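Local atomic coordinates of aminopeptidase N family protein (PDB entry 4FGM), a protein that probably works as a zinc-dependent aminopeptidase of the M61 family, removing residues from the amino end of peptides. Residues M1-I9 against L111-T119. Numbering follows the deposited sequence.
Sequences MIAYDITPI and LCLAVEGQT
Tyr-4 reaches across to the backbone of 111-119, where its OH donates to Leu-113 O at 2.6 Å. With CG anti to the carbonyl carbon (chi1 -66°), the ring is sent over toward that segment. The acceptor lies at the ring edge, close to the ring plane; seen from the carbonyl, the hydroxyl sits 24° out of the carbonyl plane, with a C=O...O angle of 149°. The same hydroxyl accepts from a water 3.0 Å away, which in turn accepts a hydrogen bond from Val-115 N. Cys-112 lies over one face of the ring, its CB making a CH-pi contact 3.9 Å from the centroid and SG a sulfur-aromatic one at 4.2 Å. A leucine in place of Tyr-4 would probably leave Leu-113 O and the bridging water without their hydroxyl partner and strip Cys-112 of its aromatic platform.

Ile-2, Tyr-4 and Ile-6, alternate residues of strand 2-10, point toward 111-119, the two isoleucines flanking the tyrosine. Ile-6 CD1 meets Leu-111 CD2 at 3.9 Å, while Ile-2 CG2 packs on Val-115 CG2. All this lies inside the M61 N-terminal domain, well away from the zinc site: strand 2-10 pairs with 15-22 and 123-127, strand 114-115 with 30-32.

Farther out, Tyr-85 OH hydrogen-bonds to Leu-111 O and Leu-113 N, and Tyr-160 OH to Cys-112 O. At the end of the type II turn from Val-115 to Gln-118, Gln-118 NE2 hydrogen-bonds to Gln-24 O.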
loop_
_atom_site.group_PDB
_atom_site.type_symbol
_atom_site.label_atom_id
_atom_site.label_comp_id
_atom_site.label_asym_id
_atom_site.label_seq_id
_atom_site.Cartn_x
_atom_site.Cartn_y
_atom_site.Cartn_z
HETATM N N MSE A 1 -23.381 23.452 -8.743
HETATM C CA MSE A 1 -22.160 23.307 -7.902
HETATM C C MSE A 1 -22.579 22.971 -6.479
HETATM O O MSE A 1 -23.546 23.523 -5.961
HETATM C CB MSE A 1 -21.345 24.605 -7.932
HETATM C CG MSE A 1 -21.571 25.561 -6.757
HETATM SE SE MSE A 1 -20.426 25.156 -5.238
HETATM C CE MSE A 1 -18.940 24.457 -6.258
ATOM N N ILE A 2 -21.855 22.051 -5.856
ATOM C CA ILE A 2 -22.145 21.625 -4.489
ATOM C C ILE A 2 -21.105 22.236 -3.559
ATOM O O ILE A 2 -19.907 22.242 -3.875
ATOM C CB ILE A 2 -22.096 20.082 -4.371
ATOM C CG1 ILE A 2 -23.059 19.456 -5.383
ATOM C CG2 ILE A 2 -22.434 19.654 -2.954
ATOM C CD1 ILE A 2 -24.476 19.975 -5.279
ATOM N N ALA A 3 -21.550 22.746 -2.414
ATOM C CA ALA A 3 -20.629 23.388 -1.474
ATOM C C ALA A 3 -20.472 22.632 -0.160
ATOM O O ALA A 3 -21.455 22.227 0.466
ATOM C CB ALA A 3 -21.082 24.820 -1.204
ATOM N N TYR A 4 -19.224 22.453 0.255
ATOM C CA TYR A 4 -18.919 21.747 1.492
ATOM C C TYR A 4 -18.150 22.643 2.454
ATOM O O TYR A 4 -17.149 23.240 2.079
ATOM C CB TYR A 4 -18.070 20.505 1.193
ATOM C CG TYR A 4 -18.767 19.437 0.385
ATOM C CD1 TYR A 4 -19.536 18.458 1.003
ATOM C CD2 TYR A 4 -18.648 19.397 -0.999
ATOM C CE1 TYR A 4 -20.166 17.463 0.264
ATOM C CE2 TYR A 4 -19.277 18.407 -1.748
ATOM C CZ TYR A 4 -20.034 17.444 -1.110
ATOM O OH TYR A 4 -20.668 16.469 -1.847
ATOM N N ASP A 5 -18.626 22.746 3.688
ATOM C CA ASP A 5 -17.932 23.533 4.703
ATOM C C ASP A 5 -17.445 22.587 5.784
ATOM O O ASP A 5 -18.244 21.868 6.390
ATOM C CB ASP A 5 -18.847 24.583 5.330
ATOM C CG ASP A 5 -18.921 25.838 4.509
ATOM O OD1 ASP A 5 -19.815 25.926 3.640
ATOM O OD2 ASP A 5 -18.068 26.729 4.723
ATOM N N ILE A 6 -16.137 22.577 6.016
ATOM C CA ILE A 6 -15.564 21.704 7.033
ATOM C C ILE A 6 -14.796 22.470 8.095
ATOM O O ILE A 6 -14.002 23.375 7.793
ATOM C CB ILE A 6 -14.606 20.659 6.418
ATOM C CG1 ILE A 6 -15.361 19.759 5.438
ATOM C CG2 ILE A 6 -13.996 19.812 7.515
ATOM C CD1 ILE A 6 -14.454 18.831 4.644
ATOM N N THR A 7 -15.035 22.096 9.344
ATOM C CA THR A 7 -14.348 22.730 10.454
ATOM C C THR A 7 -13.937 21.683 11.478
ATOM O O THR A 7 -14.751 20.858 11.885
ATOM C CB THR A 7 -15.261 23.782 11.157
ATOM O OG1 THR A 7 -15.697 24.759 10.202
ATOM C CG2 THR A 7 -14.512 24.482 12.279
ATOM N N PRO A 8 -12.655 21.674 11.872
ATOM C CA PRO A 8 -12.188 20.706 12.873
ATOM C C PRO A 8 -12.668 21.352 14.171
ATOM O O PRO A 8 -11.887 21.970 14.890
ATOM C CB PRO A 8 -10.665 20.771 12.740
ATOM C CG PRO A 8 -10.445 21.295 11.355
ATOM C CD PRO A 8 -11.516 22.341 11.223
ATOM N N ILE A 9 -13.956 21.210 14.458
ATOM C CA ILE A 9 -14.569 21.854 15.612
ATOM C C ILE A 9 -14.235 21.370 17.017
ATOM O O ILE A 9 -14.194 22.170 17.950
ATOM C CB ILE A 9 -16.124 21.862 15.457
ATOM C CG1 ILE A 9 -16.732 22.949 16.341
ATOM C CG2 ILE A 9 -16.705 20.495 15.816
ATOM C CD1 ILE A 9 -16.435 24.358 15.855
ATOM N N LEU A 111 -15.672 12.390 4.959
ATOM C CA LEU A 111 -16.337 13.614 5.397
ATOM C C LEU A 111 -17.448 14.201 4.528
ATOM O O LEU A 111 -18.393 14.789 5.050
ATOM C CB LEU A 111 -15.281 14.702 5.638
ATOM C CG LEU A 111 -14.643 14.748 7.036
ATOM C CD1 LEU A 111 -13.970 13.427 7.354
ATOM C CD2 LEU A 111 -13.651 15.881 7.100
ATOM N N CYS A 112 -17.353 14.023 3.216
ATOM C CA CYS A 112 -18.318 14.618 2.299
ATOM C C CYS A 112 -19.363 13.745 1.630
ATOM O O CYS A 112 -19.049 12.990 0.706
ATOM C CB CYS A 112 -17.552 15.361 1.205
ATOM S SG CYS A 112 -16.428 16.584 1.857
ATOM N N LEU A 113 -20.611 13.873 2.068
ATOM C CA LEU A 113 -21.696 13.111 1.455
ATOM C C LEU A 113 -21.860 13.537 -0.004
ATOM O O LEU A 113 -21.748 14.716 -0.336
ATOM C CB LEU A 113 -23.013 13.357 2.190
ATOM C CG LEU A 113 -23.147 12.771 3.594
ATOM C CD1 LEU A 113 -24.477 13.199 4.186
ATOM C CD2 LEU A 113 -23.051 11.253 3.533
ATOM N N ALA A 114 -22.109 12.571 -0.878
ATOM C CA ALA A 114 -22.307 12.864 -2.294
ATOM C C ALA A 114 -23.789 13.161 -2.526
ATOM O O ALA A 114 -24.656 12.548 -1.899
ATOM C CB ALA A 114 -21.878 11.672 -3.138
ATOM N N VAL A 115 -24.076 14.115 -3.410
ATOM C CA VAL A 115 -25.460 14.467 -3.738
ATOM C C VAL A 115 -25.887 13.635 -4.942
ATOM O O VAL A 115 -25.394 13.840 -6.056
ATOM C CB VAL A 115 -25.600 15.975 -4.091
ATOM C CG1 VAL A 115 -27.054 16.301 -4.412
ATOM C CG2 VAL A 115 -25.114 16.835 -2.927
ATOM N N GLU A 116 -26.793 12.688 -4.714
ATOM C CA GLU A 116 -27.283 11.802 -5.774
ATOM C C GLU A 116 -27.728 12.533 -7.036
ATOM O O GLU A 116 -28.540 13.459 -6.979
ATOM C CB GLU A 116 -28.444 10.953 -5.259
ATOM C CG GLU A 116 -28.978 9.943 -6.267
ATOM C CD GLU A 116 -27.963 8.870 -6.633
ATOM O OE1 GLU A 116 -27.385 8.255 -5.715
ATOM O OE2 GLU A 116 -27.748 8.633 -7.841
ATOM N N GLY A 117 -27.181 12.111 -8.172
ATOM C CA GLY A 117 -27.537 12.719 -9.439
ATOM C C GLY A 117 -26.808 14.004 -9.777
ATOM O O GLY A 117 -26.793 14.420 -10.932
ATOM N N GLN A 118 -26.208 14.646 -8.782
ATOM C CA GLN A 118 -25.481 15.890 -9.021
ATOM C C GLN A 118 -24.009 15.676 -8.704
ATOM O O GLN A 118 -23.269 16.606 -8.403
ATOM C CB GLN A 118 -26.056 17.002 -8.149
ATOM C CG GLN A 118 -27.527 17.249 -8.388
ATOM C CD GLN A 118 -28.079 18.351 -7.514
ATOM O OE1 GLN A 118 -27.591 19.483 -7.543
ATOM N NE2 GLN A 118 -29.107 18.028 -6.730
ATOM N N THR A 119 -23.603 14.421 -8.806
ATOM C CA THR A 119 -22.247 13.995 -8.517
ATOM C C THR A 119 -21.189 14.378 -9.567
ATOM O O THR A 119 -19.990 14.367 -9.271
ATOM C CB THR A 119 -22.261 12.463 -8.261
ATOM O OG1 THR A 119 -21.727 12.198 -6.953
ATOM C CG2 THR A 119 -21.499 11.712 -9.345
HETATM O O HOH W 1 -21.867 15.738 -4.476
#